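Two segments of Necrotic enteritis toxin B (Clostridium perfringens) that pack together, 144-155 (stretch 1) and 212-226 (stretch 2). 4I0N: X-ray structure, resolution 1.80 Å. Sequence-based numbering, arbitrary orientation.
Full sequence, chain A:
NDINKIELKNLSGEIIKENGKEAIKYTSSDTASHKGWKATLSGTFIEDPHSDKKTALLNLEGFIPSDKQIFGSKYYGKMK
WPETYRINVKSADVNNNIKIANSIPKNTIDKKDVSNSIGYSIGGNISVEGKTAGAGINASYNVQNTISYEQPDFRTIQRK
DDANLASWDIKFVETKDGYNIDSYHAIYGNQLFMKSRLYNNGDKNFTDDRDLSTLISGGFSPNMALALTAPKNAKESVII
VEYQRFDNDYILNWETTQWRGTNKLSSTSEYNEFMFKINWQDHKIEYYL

Stretch 1 (144-155) QNTISYEQPDFR
Stretch 2 (212-226) LSTLISGGFSPNMAL

The contact is a mostly apolar packing of a strand and the turn after it against a helix-to-strand segment, fastened by two direct hydrogen bonds and three bridging waters, with 766 Å² buried over both sides.

Stretch 1 runs extended as a strand from Gln-144 to Glu-150, makes a type II turn from Gln-151 to Phe-154, closed by Phe-154 N to Gln-151 O at 2.9 Å, and re-enters a strand at Phe-154. After Leu-212 and the N-cap Ser-213, stretch 2 forms a short helix, Thr-214 to Ser-217, passes through Gly-218 and a brief strand at Gly-219 and Phe-220, and becomes a strand again at Asn-223. The strands 144-150 and 223-226 run nearly antiparallel, at 156°, with axes approaching to 5.9 Å. CA atoms pair Ile-147 with Asn-223 (5.5 Å), Gln-151 with Leu-215 (6.7 Å) and Pro-152 with Ser-213 (5.6 Å).

No backbone-to-backbone hydrogen bond joins these strands; a side chain takes that role. Asn-223, chi1 t, points toward stretch 1, and its OD1 accepts from Ser-148 N at 2.9 Å. An amide suits this place: its OD1 accepts from Ser-148 N while its ND2 is hydrogen-bonded elsewhere in the structure.

Alternation sorts the strand residues: Ile-147 and Tyr-149 point toward stretch 2, while Thr-146 and Ser-148 point away and stay exposed. Ile-147, chi1 p and chi2 t, sets CG2 3.6 Å from Ala-225 CB, a small apolar partner whose CB points toward stretch 1. Tyr-149, chi1 p with chi2 83°, offers a ring face to the edge of Phe-220 (chi1 t, chi2 54°). Their centroids lie 5.1 Å apart with planes at 87°, and Tyr-149 CD1 reaches Phe-220 CE1 at 3.4 Å. Near the plane of the tyrosine ring, CD2 meets Asn-223 O at 3.3 Å, a buried carbonyl with no hydrogen-bonding partner in the model.

At the turn, Leu-215 (chi1 -90°, chi2 p) packs against both Pro-152 and Phe-154. Its CD1 lies 3.9 Å from Pro-152 CD, and its CD2 sits over the face of the Phe-154 ring, 3.8 Å from the centroid and 21° off the normal. Phe-154, chi1 m and chi2 -116°, also brings CE2 to 4.0 Å from Ile-216 CG1, at the ring edge.

Ser-213 does two jobs with one hydroxyl. As N-cap, with chi1 t, its OG accepts from Leu-215 N at 3.0 Å; the same OG donates to Pro-152 O at 2.6 Å, tying the start of the helix to the turn. Asp-153, at phi/psi 74/3, sends OD2 to a water at 2.6 Å, and that water accepts from Ser-213 N at 2.9 Å.

Two more waters fill gaps between the backbones: one donates to Ser-148 O (2.9 Å) and Ser-221 O (2.8 Å), the other donates to Glu-150 O (2.8 Å) and accepts from Ser-221 N (3.0 Å). Gly-219, at 149/-177, adopts angles at which a CB would jam against the preceding carbonyl, so glycine fits the link from helix to strand.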

ATOM      1  N   GLN A 144       4.031  -2.142 -20.531  1.00 24.02           N
ATOM      2  CA  GLN A 144       4.438  -1.564 -19.253  1.00 22.82           C
ATOM      3  C   GLN A 144       3.246  -1.389 -18.332  1.00 22.16           C
ATOM      4  O   GLN A 144       2.105  -1.292 -18.790  1.00 21.65           O
ATOM      5  CB  GLN A 144       5.171  -0.236 -19.465  1.00 23.78           C
ATOM      6  CG  GLN A 144       4.308   0.898 -20.005  1.00 23.81           C
ATOM      7  N   ASN A 145       3.514  -1.411 -17.029  1.00 21.15           N
ATOM      8  CA  ASN A 145       2.510  -1.063 -16.039  1.00 20.80           C
ATOM      9  C   ASN A 145       3.039   0.146 -15.290  1.00 20.43           C
ATOM     10  O   ASN A 145       4.181   0.140 -14.830  1.00 19.37           O
ATOM     11  CB  ASN A 145       2.272  -2.233 -15.081  1.00 21.70           C
ATOM     12  CG  ASN A 145       1.309  -3.274 -15.643  1.00 24.16           C
ATOM     13  OD1 ASN A 145       0.957  -3.257 -16.829  1.00 29.60           O
ATOM     14  ND2 ASN A 145       0.883  -4.192 -14.789  1.00 25.32           N
ATOM     15  N   THR A 146       2.231   1.190 -15.185  1.00 20.08           N
ATOM     16  CA  THR A 146       2.653   2.401 -14.490  1.00 20.12           C
ATOM     17  C   THR A 146       1.858   2.504 -13.189  1.00 18.70           C
ATOM     18  O   THR A 146       0.647   2.229 -13.172  1.00 20.03           O
ATOM     19  CB  THR A 146       2.430   3.660 -15.349  1.00 21.22           C
ATOM     20  OG1 THR A 146       3.215   3.569 -16.549  1.00 23.93           O
ATOM     21  CG2 THR A 146       2.877   4.920 -14.586  1.00 22.62           C
ATOM     22  N   ILE A 147       2.540   2.840 -12.095  1.00 16.31           N
ATOM     23  CA  ILE A 147       1.860   3.051 -10.823  1.00 14.13           C
ATOM     24  C   ILE A 147       1.886   4.522 -10.445  1.00 13.38           C
ATOM     25  O   ILE A 147       2.756   5.275 -10.877  1.00 13.93           O
ATOM     26  CB  ILE A 147       2.485   2.237  -9.655  1.00 13.20           C
ATOM     27  CG1 ILE A 147       3.921   2.724  -9.388  1.00 13.65           C
ATOM     28  CG2 ILE A 147       2.406   0.729  -9.948  1.00 13.99           C
ATOM     29  CD1 ILE A 147       4.443   2.364  -8.007  1.00 16.30           C
ATOM     30  N   SER A 148       0.926   4.919  -9.618  1.00 12.45           N
ATOM     31  CA  SER A 148       0.812   6.302  -9.168  1.00 12.58           C
ATOM     32  C   SER A 148      -0.001   6.337  -7.897  1.00 11.40           C
ATOM     33  O   SER A 148      -1.119   5.804  -7.846  1.00 11.51           O
ATOM     34  CB  SER A 148       0.093   7.161 -10.234  1.00 13.04           C
ATOM     35  OG  SER A 148      -0.175   8.461  -9.731  1.00 19.04           O
ATOM     36  N   TYR A 149       0.558   6.953  -6.859  1.00 10.84           N
ATOM     37  CA  TYR A 149      -0.230   7.284  -5.677  1.00 10.48           C
ATOM     38  C   TYR A 149       0.365   8.444  -4.923  1.00 10.64           C
ATOM     39  O   TYR A 149       1.514   8.806  -5.147  1.00 11.87           O
ATOM     40  CB  TYR A 149      -0.425   6.065  -4.746  1.00  9.12           C
ATOM     41  CG  TYR A 149       0.834   5.488  -4.138  1.00  9.07           C
ATOM     42  CD1 TYR A 149       1.405   6.048  -2.965  1.00  8.01           C
ATOM     43  CD2 TYR A 149       1.462   4.393  -4.720  1.00  9.35           C
ATOM     44  CE1 TYR A 149       2.544   5.467  -2.376  1.00 10.71           C
ATOM     45  CE2 TYR A 149       2.617   3.813  -4.150  1.00 12.43           C
ATOM     46  CZ  TYR A 149       3.151   4.363  -2.993  1.00 10.45           C
ATOM     47  OH  TYR A 149       4.273   3.784  -2.440  1.00 13.04           O
ATOM     48  N   GLU A 150      -0.440   9.056  -4.068  1.00 10.49           N
ATOM     49  CA  GLU A 150       0.056  10.117  -3.207  1.00 10.88           C
ATOM     50  C   GLU A 150       0.169   9.651  -1.740  1.00 10.25           C
ATOM     51  O   GLU A 150      -0.606   8.791  -1.264  1.00  9.64           O
ATOM     52  CB  GLU A 150      -0.808  11.379  -3.337  1.00 12.53           C
ATOM     53  CG  GLU A 150      -2.182  11.235  -2.738  1.00 15.63           C
ATOM     54  CD  GLU A 150      -2.992  12.513  -2.785  1.00 23.01           C
ATOM     55  OE1 GLU A 150      -2.410  13.611  -2.995  1.00 22.74           O
ATOM     56  OE2 GLU A 150      -4.222  12.403  -2.610  1.00 24.04           O
ATOM     57  N   GLN A 151       1.148  10.207  -1.031  1.00  8.99           N
ATOM     58  CA  GLN A 151       1.373   9.833   0.371  1.00  9.03           C
ATOM     59  C   GLN A 151       1.764  11.055   1.228  1.00  9.72           C
ATOM     60  O   GLN A 151       2.746  10.998   1.958  1.00 10.05           O
ATOM     61  CB  GLN A 151       2.439   8.726   0.461  1.00  8.46           C
ATOM     62  CG  GLN A 151       3.777   9.159  -0.186  1.00 10.70           C
ATOM     63  CD  GLN A 151       4.894   8.136  -0.011  1.00  9.93           C
ATOM     64  OE1 GLN A 151       4.674   7.059   0.507  1.00  9.23           O
ATOM     65  NE2 GLN A 151       6.101   8.480  -0.471  1.00 12.50           N
ATOM     66  N   PRO A 152       0.986  12.153   1.162  1.00 10.74           N
ATOM     67  CA  PRO A 152       1.379  13.347   1.959  1.00 11.44           C
ATOM     68  C   PRO A 152       1.643  13.012   3.429  1.00 11.24           C
ATOM     69  O   PRO A 152       0.833  12.324   4.061  1.00 12.03           O
ATOM     70  CB  PRO A 152       0.177  14.290   1.830  1.00 11.53           C
ATOM     71  CG  PRO A 152      -0.971  13.374   1.405  1.00 11.93           C
ATOM     72  CD  PRO A 152      -0.319  12.350   0.510  1.00 11.37           C
ATOM     73  N   ASP A 153       2.793  13.480   3.923  1.00 11.41           N
ATOM     74  CA  ASP A 153       3.268  13.275   5.314  1.00 10.74           C
ATOM     75  C   ASP A 153       3.782  11.879   5.649  1.00 10.14           C
ATOM     76  O   ASP A 153       4.145  11.641   6.810  1.00 10.35           O
ATOM     77  CB  ASP A 153       2.197  13.656   6.358  1.00 11.14           C
ATOM     78  CG  ASP A 153       1.809  15.129   6.307  1.00 14.19           C
ATOM     79  OD1 ASP A 153       2.504  15.952   5.660  1.00 13.89           O
ATOM     80  OD2 ASP A 153       0.797  15.458   6.945  1.00 18.03           O
ATOM     81  N   PHE A 154       3.815  10.980   4.652  1.00  8.48           N
ATOM     82  CA  PHE A 154       4.256   9.602   4.822  1.00  8.92           C
ATOM     83  C   PHE A 154       5.408   9.318   3.870  1.00  9.49           C
ATOM     84  O   PHE A 154       5.693  10.145   2.973  1.00 11.22           O
ATOM     85  CB  PHE A 154       3.107   8.607   4.536  1.00  7.16           C
ATOM     86  CG  PHE A 154       2.081   8.505   5.629  1.00  7.04           C
ATOM     87  CD1 PHE A 154       1.906   7.296   6.313  1.00  7.12           C
ATOM     88  CD2 PHE A 154       1.231   9.586   5.915  1.00  6.72           C
ATOM     89  CE1 PHE A 154       0.898   7.176   7.325  1.00  7.37           C
ATOM     90  CE2 PHE A 154       0.232   9.497   6.904  1.00  7.50           C
ATOM     91  CZ  PHE A 154       0.066   8.280   7.616  1.00  7.39           C
ATOM     92  N   ARG A 155       6.083   8.184   4.074  1.00  9.84           N
ATOM     93  CA  ARG A 155       7.074   7.679   3.114  1.00 10.12           C
ATOM     94  C   ARG A 155       6.794   6.221   2.812  1.00  9.92           C
ATOM     95  O   ARG A 155       6.120   5.545   3.603  1.00  9.95           O
ATOM     96  CB  ARG A 155       8.499   7.819   3.675  1.00 11.65           C
ATOM     97  CG  ARG A 155       8.703   7.113   4.998  1.00 12.29           C
ATOM     98  CD  ARG A 155      10.205   6.960   5.339  1.00 19.08           C
ATOM     99  NE  ARG A 155      10.941   8.202   5.156  1.00 23.79           N
ATOM    100  CZ  ARG A 155      11.303   9.027   6.141  1.00 28.68           C
ATOM    101  NH1 ARG A 155      10.999   8.745   7.413  1.00 28.75           N
ATOM    102  NH2 ARG A 155      11.968  10.150   5.856  1.00 29.53           N
ATOM    103  N   LEU A 212      -5.178  17.753   8.025  1.00 14.73           N
ATOM    104  CA  LEU A 212      -4.455  16.499   8.150  1.00 13.88           C
ATOM    105  C   LEU A 212      -4.128  15.950   6.770  1.00 13.64           C
ATOM    106  O   LEU A 212      -4.831  16.219   5.795  1.00 14.80           O
ATOM    107  CB  LEU A 212      -5.324  15.467   8.880  1.00 12.82           C
ATOM    108  CG  LEU A 212      -5.600  15.648  10.358  1.00 13.20           C
ATOM    109  CD1 LEU A 212      -6.682  14.668  10.754  1.00 12.35           C
ATOM    110  CD2 LEU A 212      -4.329  15.407  11.149  1.00 15.77           C
ATOM    111  N   SER A 213      -3.091  15.133   6.689  1.00 12.74           N
ATOM    112  CA  SER A 213      -2.862  14.355   5.490  1.00 12.11           C
ATOM    113  C   SER A 213      -4.115  13.556   5.152  1.00 11.99           C
ATOM    114  O   SER A 213      -4.787  13.046   6.051  1.00 10.60           O
ATOM    115  CB  SER A 213      -1.721  13.370   5.726  1.00 12.42           C
ATOM    116  OG  SER A 213      -1.730  12.384   4.716  1.00 13.35           O
ATOM    117  N   THR A 214      -4.419  13.445   3.865  1.00 12.24           N
ATOM    118  CA  THR A 214      -5.531  12.593   3.419  1.00 13.45           C
ATOM    119  C   THR A 214      -5.360  11.120   3.825  1.00 11.88           C
ATOM    120  O   THR A 214      -6.341  10.406   3.957  1.00 11.46           O
ATOM    121  CB  THR A 214      -5.771  12.690   1.893  1.00 13.96           C
ATOM    122  OG1 THR A 214      -4.593  12.276   1.188  1.00 18.18           O
ATOM    123  CG2 THR A 214      -6.112  14.093   1.513  1.00 18.06           C
ATOM    124  N   LEU A 215      -4.120  10.670   4.049  1.00 10.48           N
ATOM    125  CA  LEU A 215      -3.877   9.301   4.543  1.00  9.91           C
ATOM    126  C   LEU A 215      -4.351   9.118   5.993  1.00 10.50           C
ATOM    127  O   LEU A 215      -4.591   7.995   6.453  1.00 10.52           O
ATOM    128  CB  LEU A 215      -2.388   8.934   4.420  1.00  9.86           C
ATOM    129  CG  LEU A 215      -1.992   8.285   3.087  1.00  7.86           C
ATOM    130  CD1 LEU A 215      -2.190   9.209   1.858  1.00 10.21           C
ATOM    131  CD2 LEU A 215      -0.509   7.828   3.166  1.00  8.47           C
ATOM    132  N   ILE A 216      -4.510  10.228   6.695  1.00 10.31           N
ATOM    133  CA  ILE A 216      -5.057  10.184   8.067  1.00 10.06           C
ATOM    134  C   ILE A 216      -6.567  10.472   8.078  1.00 10.85           C
ATOM    135  O   ILE A 216      -7.351   9.772   8.739  1.00 11.57           O
ATOM    136  CB  ILE A 216      -4.266  11.120   9.003  1.00 10.12           C
ATOM    137  CG1 ILE A 216      -2.844  10.553   9.165  1.00  8.99           C
ATOM    138  CG2 ILE A 216      -4.952  11.269  10.379  1.00 10.15           C
ATOM    139  CD1 ILE A 216      -1.843  11.528   9.807  1.00 12.05           C
ATOM    140  N   SER A 217      -6.985  11.499   7.357  1.00 11.18           N
ATOM    141  CA  SER A 217      -8.408  11.851   7.349  1.00 11.71           C
ATOM    142  C   SER A 217      -9.255  10.845   6.566  1.00 12.32           C
ATOM    143  O   SER A 217     -10.403  10.595   6.914  1.00 14.15           O
ATOM    144  CB  SER A 217      -8.601  13.258   6.798  1.00 12.51           C
ATOM    145  OG  SER A 217      -8.158  13.312   5.453  1.00 13.31           O
ATOM    146  N   GLY A 218      -8.689  10.238   5.533  1.00 11.27           N
ATOM    147  CA  GLY A 218      -9.472   9.383   4.643  1.00 10.46           C
ATOM    148  C   GLY A 218      -8.969   7.952   4.559  1.00  9.82           C
ATOM    149  O   GLY A 218      -9.709   7.014   4.834  1.00  9.63           O
ATOM    150  N   GLY A 219      -7.716   7.790   4.156  1.00  9.96           N
ATOM    151  CA  GLY A 219      -7.154   6.450   3.948  1.00  9.34           C
ATOM    152  C   GLY A 219      -6.105   6.469   2.858  1.00  9.82           C
ATOM    153  O   GLY A 219      -5.765   7.543   2.314  1.00  9.54           O
ATOM    154  N   PHE A 220      -5.571   5.293   2.548  1.00  8.69           N
ATOM    155  CA  PHE A 220      -4.466   5.191   1.606  1.00  9.44           C
ATOM    156  C   PHE A 220      -4.949   4.451   0.369  1.00  9.89           C
ATOM    157  O   PHE A 220      -5.721   3.490   0.475  1.00  9.30           O
ATOM    158  CB  PHE A 220      -3.273   4.475   2.269  1.00  7.40           C
ATOM    159  CG  PHE A 220      -2.097   4.228   1.346  1.00  9.30           C
ATOM    160  CD1 PHE A 220      -1.520   5.280   0.627  1.00  8.08           C
ATOM    161  CD2 PHE A 220      -1.545   2.950   1.233  1.00 10.31           C
ATOM    162  CE1 PHE A 220      -0.424   5.068  -0.216  1.00 11.39           C
ATOM    163  CE2 PHE A 220      -0.448   2.710   0.382  1.00 11.02           C
ATOM    164  CZ  PHE A 220       0.104   3.783  -0.349  1.00 10.27           C
ATOM    165  N   SER A 221      -4.504   4.905  -0.799  1.00 10.26           N
ATOM    166  CA  SER A 221      -4.842   4.240  -2.059  1.00 10.15           C
ATOM    167  C   SER A 221      -3.603   3.614  -2.684  1.00 10.08           C
ATOM    168  O   SER A 221      -2.994   4.218  -3.577  1.00 10.41           O
ATOM    169  CB  SER A 221      -5.442   5.226  -3.069  1.00 11.07           C
ATOM    170  OG  SER A 221      -6.611   5.823  -2.558  1.00 14.03           O
ATOM    171  N   PRO A 222      -3.240   2.405  -2.236  1.00 10.33           N
ATOM    172  CA  PRO A 222      -2.006   1.823  -2.743  1.00  9.74           C
ATOM    173  C   PRO A 222      -2.067   1.514  -4.246  1.00  9.56           C
ATOM    174  O   PRO A 222      -3.138   1.209  -4.787  1.00  9.87           O
ATOM    175  CB  PRO A 222      -1.860   0.540  -1.925  1.00  9.66           C
ATOM    176  CG  PRO A 222      -3.291   0.160  -1.563  1.00 11.47           C
ATOM    177  CD  PRO A 222      -3.934   1.511  -1.284  1.00  9.63           C
ATOM    178  N   ASN A 223      -0.913   1.609  -4.901  1.00  8.94           N
ATOM    179  CA  ASN A 223      -0.779   1.203  -6.306  1.00  9.59           C
ATOM    180  C   ASN A 223       0.647   0.692  -6.415  1.00  9.65           C
ATOM    181  O   ASN A 223       1.600   1.468  -6.314  1.00 10.14           O
ATOM    182  CB  ASN A 223      -1.036   2.384  -7.265  1.00  9.36           C
ATOM    183  CG  ASN A 223      -1.157   1.966  -8.755  1.00 10.34           C
ATOM    184  OD1 ASN A 223      -1.107   2.834  -9.635  1.00 11.03           O
ATOM    185  ND2 ASN A 223      -1.327   0.665  -9.040  1.00 10.82           N
ATOM    186  N   MET A 224       0.781  -0.622  -6.556  1.00  9.26           N
ATOM    187  CA  MET A 224       2.071  -1.266  -6.686  1.00  9.28           C
ATOM    188  C   MET A 224       1.989  -2.188  -7.882  1.00  9.88           C
ATOM    189  O   MET A 224       0.899  -2.535  -8.328  1.00 10.33           O
ATOM    190  CB  MET A 224       2.454  -2.077  -5.438  1.00 10.38           C
ATOM    191  CG  MET A 224       2.806  -1.257  -4.224  1.00 10.88           C
ATOM    192  SD  MET A 224       1.336  -0.701  -3.308  1.00 13.99           S
ATOM    193  CE  MET A 224       2.135   0.271  -2.017  1.00 13.62           C
ATOM    194  N   ALA A 225       3.129  -2.600  -8.402  1.00 10.04           N
ATOM    195  CA  ALA A 225       3.110  -3.493  -9.555  1.00 10.16           C
ATOM    196  C   ALA A 225       4.259  -4.478  -9.498  1.00 11.79           C
ATOM    197  O   ALA A 225       5.294  -4.211  -8.875  1.00 11.72           O
ATOM    198  CB  ALA A 225       3.140  -2.693 -10.863  1.00 10.64           C
ATOM    199  N   LEU A 226       4.083  -5.620 -10.157  1.00 11.08           N
ATOM    200  CA  LEU A 226       5.166  -6.571 -10.205  1.00 12.73           C
ATOM    201  C   LEU A 226       5.173  -7.369 -11.488  1.00 12.90           C
ATOM    202  O   LEU A 226       4.222  -7.287 -12.284  1.00 13.50           O
ATOM    203  CB  LEU A 226       5.120  -7.479  -8.974  1.00 13.31           C
ATOM    204  CG  LEU A 226       3.890  -8.329  -8.724  1.00 14.76           C
ATOM    205  CD1 LEU A 226       3.791  -9.451  -9.761  1.00 18.91           C
ATOM    206  CD2 LEU A 226       4.013  -8.917  -7.312  1.00 15.57           C
TER
HETATM  207  O   HOH W   1      -3.436   5.522  -6.056  1.00 21.51           O
HETATM  208  O   HOH W   2      -3.100   7.521  -1.380  1.00  7.98           O
HETATM  209  O   HOH W   3      -1.087  15.004   8.741  1.00  7.04           O